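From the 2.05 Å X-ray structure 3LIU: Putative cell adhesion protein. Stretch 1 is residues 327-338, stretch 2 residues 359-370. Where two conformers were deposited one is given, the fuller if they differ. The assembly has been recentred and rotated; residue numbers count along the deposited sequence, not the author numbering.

Stretch 1 (327-338) TKENCYYAIPVG
Stretch 2 359-370: KYEISLTIIGPG

The two stretches belong to one chain and pack largely through side chains, burying 574 Å² summed over both. Strand 331-336 and strand 359-366 approach to 9.9 Å between axes, with 134° between their N-to-C directions, so they run roughly antiparallel but strongly skewed. That spacing is too wide for backbone pairing and is filled by side chains. Register follows from the nearest CA pairs: Val337 CA to Tyr360 CA is 8.0 Å, Ile335 CA to Leu364 CA is 9.0 Å, and Cys331 CA to Gly370 CA is only 4.6 Å. The gap therefore narrows where the second strand has given way to loop.

Extended backbone angles set the alternation. Tyr333 (phi/psi -138/118), Ile335 (-132/123) and Val337 (-71/115) direct CA-to-CB toward the other stretch, whereas Tyr332, Ala334 and Pro336 point away. Opposing them, Tyr360, Ile362, Leu364 and Ile366 all point toward stretch 1, with phi between -107 and -92° and psi between 120 and 140°.

At the end where Val337 faces Tyr360, Val337 (chi1 t) wedges its methyl groups against two neighbours: Val337 CG1 lies 3.7 Å from Tyr360 CD2 and 4.1 Å from Ile362 CD1, and Val337 CG2 lies 3.7 Å from Ile362 CD1. A branched side chain suits this place because it fills the hollow between an aromatic ring and an extended isoleucine. Tyr360 has chi1 m and chi2 78°; Ile362 is m,t. Gly338, at phi/psi 91/12, has a backbone in which a CB would jam against the preceding carbonyl O. Next along the seam, Ile335 (m,m) brings CG1 to 3.6 Å from CD2 of Leu364 (m,t), while its CG2 stands 4.5 Å from CG2 of Ile362. These buried aliphatic groups interlock without polar partners across the seam.

Tyr333 is the largest bump, with 99 Å² covered. Chi1 m and chi2 85° place its ring between Ile366 (m,t) and Gly370. Ile366 CG1 sits 4.2 Å from the Tyr333 ring centroid and 3° off its normal; over the opposite face, Gly370 CA lies 3.8 Å from that centroid and 28° off the normal. Both are CH-pi contacts. At the ring edge, Tyr333 OH donates a 2.7 Å hydrogen bond to Gly368 O, giving the buried hydroxyl a polar partner. Gly370 N is 2.9 Å from Tyr333 OH, but the angle is too poor for a hydrogen bond.

The absent side chain at Gly370 (phi/psi -85/-168) makes this close fit possible: an ideal CB would lie 2.5 Å from Tyr332 O and 2.9 Å from Tyr333 CZ, both clashes. Instead, Gly370 CA makes a CA-H...O contact with Tyr332 O at 3.4 Å. Gly370 N donates weakly to Cys331 SG at 3.5 Å, with 144° at the hydrogen; Cys331 has chi1 m.

Finally, Lys328 reaches across fully extended (t,t,t,t). Its CD rests 3.9 Å from Pro369 CB, and its NZ donates to Gly370 O at 2.9 Å, combining a long aliphatic stem with a charged tip.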

# COMPACT_ATOMS: atom_id res chain seq x y z
N THR A 327 12.71 6.60 -34.63
CA THR A 327 11.82 6.24 -33.52
C THR A 327 11.94 4.74 -33.23
O THR A 327 11.80 3.90 -34.12
CB THR A 327 10.37 6.59 -33.82
OG1 THR A 327 10.29 8.00 -34.08
CG2 THR A 327 9.44 6.18 -32.67
N LYS A 328 12.25 4.44 -31.98
CA LYS A 328 12.20 3.09 -31.45
C LYS A 328 10.87 2.96 -30.76
O LYS A 328 10.58 3.66 -29.80
CB LYS A 328 13.33 2.85 -30.46
CG LYS A 328 13.39 1.34 -29.96
CD LYS A 328 14.67 1.05 -29.15
CE LYS A 328 14.80 -0.43 -28.76
NZ LYS A 328 16.05 -0.72 -27.97
N GLU A 329 10.04 2.07 -31.26
CA GLU A 329 8.74 1.92 -30.66
C GLU A 329 8.80 0.95 -29.51
O GLU A 329 9.66 0.10 -29.47
CB GLU A 329 7.75 1.37 -31.67
CG GLU A 329 7.51 2.27 -32.83
CD GLU A 329 6.33 1.76 -33.62
OE1 GLU A 329 5.32 1.41 -33.01
OE2 GLU A 329 6.43 1.68 -34.83
N ASN A 330 7.84 1.07 -28.59
CA ASN A 330 7.61 0.06 -27.56
C ASN A 330 8.84 -0.24 -26.73
O ASN A 330 9.18 -1.41 -26.52
CB ASN A 330 7.01 -1.20 -28.24
CG ASN A 330 5.71 -0.89 -28.92
OD1 ASN A 330 4.83 -0.23 -28.33
ND2 ASN A 330 5.57 -1.30 -30.21
N CYS A 331 9.53 0.83 -26.33
CA CYS A 331 10.67 0.83 -25.43
C CYS A 331 10.22 0.80 -23.99
O CYS A 331 9.33 1.57 -23.62
CB CYS A 331 11.40 2.18 -25.51
SG CYS A 331 12.29 2.43 -26.85
N TYR A 332 10.92 0.03 -23.15
CA TYR A 332 10.66 -0.03 -21.72
C TYR A 332 11.76 0.62 -20.87
O TYR A 332 12.97 0.54 -21.17
CB TYR A 332 10.52 -1.47 -21.22
CG TYR A 332 9.36 -2.22 -21.77
CD1 TYR A 332 8.13 -2.18 -21.14
CD2 TYR A 332 9.49 -3.01 -22.92
CE1 TYR A 332 7.07 -2.89 -21.63
CE2 TYR A 332 8.41 -3.70 -23.44
CZ TYR A 332 7.19 -3.65 -22.79
OH TYR A 332 6.09 -4.32 -23.29
N TYR A 333 11.30 1.22 -19.78
CA TYR A 333 12.13 1.85 -18.77
C TYR A 333 11.57 1.46 -17.38
O TYR A 333 10.39 1.76 -17.06
CB TYR A 333 12.10 3.36 -18.93
CG TYR A 333 12.49 3.86 -20.30
CD1 TYR A 333 11.56 3.95 -21.31
CD2 TYR A 333 13.81 4.26 -20.58
CE1 TYR A 333 11.89 4.42 -22.59
CE2 TYR A 333 14.17 4.72 -21.84
CZ TYR A 333 13.18 4.82 -22.84
OH TYR A 333 13.49 5.28 -24.09
N ALA A 334 12.39 0.77 -16.59
CA ALA A 334 12.00 0.27 -15.28
C ALA A 334 12.70 1.00 -14.15
O ALA A 334 13.91 1.24 -14.24
CB ALA A 334 12.30 -1.24 -15.20
N ILE A 335 11.97 1.24 -13.07
CA ILE A 335 12.40 2.00 -11.89
C ILE A 335 12.08 1.25 -10.62
O ILE A 335 10.92 0.96 -10.35
CB ILE A 335 11.54 3.33 -11.84
CG1 ILE A 335 11.94 4.23 -13.00
CG2 ILE A 335 11.64 4.07 -10.54
CD1 ILE A 335 13.40 4.20 -13.29
N PRO A 336 13.09 0.98 -9.78
CA PRO A 336 12.77 0.46 -8.46
C PRO A 336 12.24 1.56 -7.56
O PRO A 336 12.97 2.50 -7.23
CB PRO A 336 14.10 -0.10 -7.96
CG PRO A 336 15.15 0.41 -8.90
CD PRO A 336 14.53 1.26 -9.94
N VAL A 337 10.98 1.42 -7.12
CA VAL A 337 10.28 2.49 -6.40
C VAL A 337 10.85 2.67 -4.99
O VAL A 337 10.75 1.82 -4.11
CB VAL A 337 8.76 2.25 -6.38
CG1 VAL A 337 8.00 3.41 -5.64
CG2 VAL A 337 8.23 2.17 -7.82
N GLY A 338 11.44 3.83 -4.78
CA GLY A 338 11.88 4.22 -3.46
C GLY A 338 13.30 3.84 -3.10
O GLY A 338 13.70 3.92 -1.94
N LYS A 359 2.17 8.44 -0.59
CA LYS A 359 1.97 8.58 -2.01
C LYS A 359 3.35 8.78 -2.60
O LYS A 359 4.13 9.60 -2.11
CB LYS A 359 1.14 9.80 -2.31
CG LYS A 359 -0.30 9.69 -1.94
CD LYS A 359 -1.10 10.61 -2.82
CE LYS A 359 -2.55 10.42 -2.59
NZ LYS A 359 -3.37 10.97 -3.70
N TYR A 360 3.63 8.00 -3.64
CA TYR A 360 4.87 8.05 -4.39
C TYR A 360 4.57 8.71 -5.73
O TYR A 360 3.68 8.24 -6.49
CB TYR A 360 5.40 6.63 -4.59
CG TYR A 360 5.89 6.01 -3.34
CD1 TYR A 360 5.00 5.48 -2.41
CD2 TYR A 360 7.25 5.92 -3.06
CE1 TYR A 360 5.46 4.90 -1.23
CE2 TYR A 360 7.71 5.34 -1.90
CZ TYR A 360 6.83 4.86 -0.97
OH TYR A 360 7.31 4.30 0.19
N GLU A 361 5.24 9.82 -6.00
CA GLU A 361 5.09 10.57 -7.25
C GLU A 361 6.40 10.48 -7.99
O GLU A 361 7.42 11.03 -7.53
CB GLU A 361 4.74 12.02 -6.97
CG GLU A 361 3.47 12.21 -6.18
CD GLU A 361 2.23 11.87 -6.98
OE1 GLU A 361 2.31 11.80 -8.23
OE2 GLU A 361 1.17 11.66 -6.35
N ILE A 362 6.40 9.74 -9.11
CA ILE A 362 7.61 9.42 -9.89
C ILE A 362 7.67 10.28 -11.17
O ILE A 362 6.71 10.31 -11.94
CB ILE A 362 7.65 7.90 -10.24
CG1 ILE A 362 7.61 7.08 -8.93
CG2 ILE A 362 8.86 7.56 -11.12
CD1 ILE A 362 7.57 5.62 -9.09
N SER A 363 8.75 11.01 -11.35
CA SER A 363 8.99 11.79 -12.55
C SER A 363 10.20 11.24 -13.26
O SER A 363 11.30 11.18 -12.68
CB SER A 363 9.24 13.26 -12.19
OG SER A 363 8.11 13.77 -11.51
N LEU A 364 10.01 10.83 -14.51
CA LEU A 364 11.07 10.24 -15.30
C LEU A 364 11.68 11.20 -16.30
O LEU A 364 10.97 12.00 -16.92
CB LEU A 364 10.52 9.01 -16.03
CG LEU A 364 10.00 7.91 -15.13
CD1 LEU A 364 9.63 6.66 -16.00
CD2 LEU A 364 11.03 7.59 -14.05
N THR A 365 13.00 11.14 -16.45
CA THR A 365 13.69 11.87 -17.51
C THR A 365 14.28 10.79 -18.40
O THR A 365 15.18 10.05 -17.98
CB THR A 365 14.81 12.78 -16.99
OG1 THR A 365 14.25 13.78 -16.13
CG2 THR A 365 15.56 13.49 -18.16
N ILE A 366 13.76 10.67 -19.61
CA ILE A 366 14.23 9.66 -20.55
C ILE A 366 15.33 10.25 -21.41
O ILE A 366 15.13 11.29 -22.04
CB ILE A 366 13.05 9.14 -21.39
CG1 ILE A 366 12.12 8.35 -20.45
CG2 ILE A 366 13.54 8.29 -22.58
CD1 ILE A 366 10.79 8.30 -20.90
N ILE A 367 16.50 9.62 -21.43
CA ILE A 367 17.68 10.19 -22.09
C ILE A 367 18.28 9.31 -23.20
O ILE A 367 19.39 9.55 -23.67
CB ILE A 367 18.78 10.56 -21.04
CG1 ILE A 367 19.36 9.31 -20.38
CG2 ILE A 367 18.19 11.54 -19.97
CD1 ILE A 367 20.72 9.57 -19.70
N GLY A 368 17.54 8.31 -23.65
CA GLY A 368 18.03 7.39 -24.68
C GLY A 368 17.00 6.31 -24.89
O GLY A 368 15.96 6.32 -24.22
N PRO A 369 17.26 5.39 -25.84
CA PRO A 369 16.30 4.34 -26.13
C PRO A 369 16.23 3.36 -24.97
O PRO A 369 17.23 3.07 -24.32
CB PRO A 369 16.89 3.65 -27.36
CG PRO A 369 18.08 4.44 -27.78
CD PRO A 369 18.52 5.17 -26.56
N GLY A 370 15.03 2.86 -24.73
CA GLY A 370 14.80 1.87 -23.72
C GLY A 370 15.06 0.49 -24.26
O GLY A 370 15.62 0.32 -25.33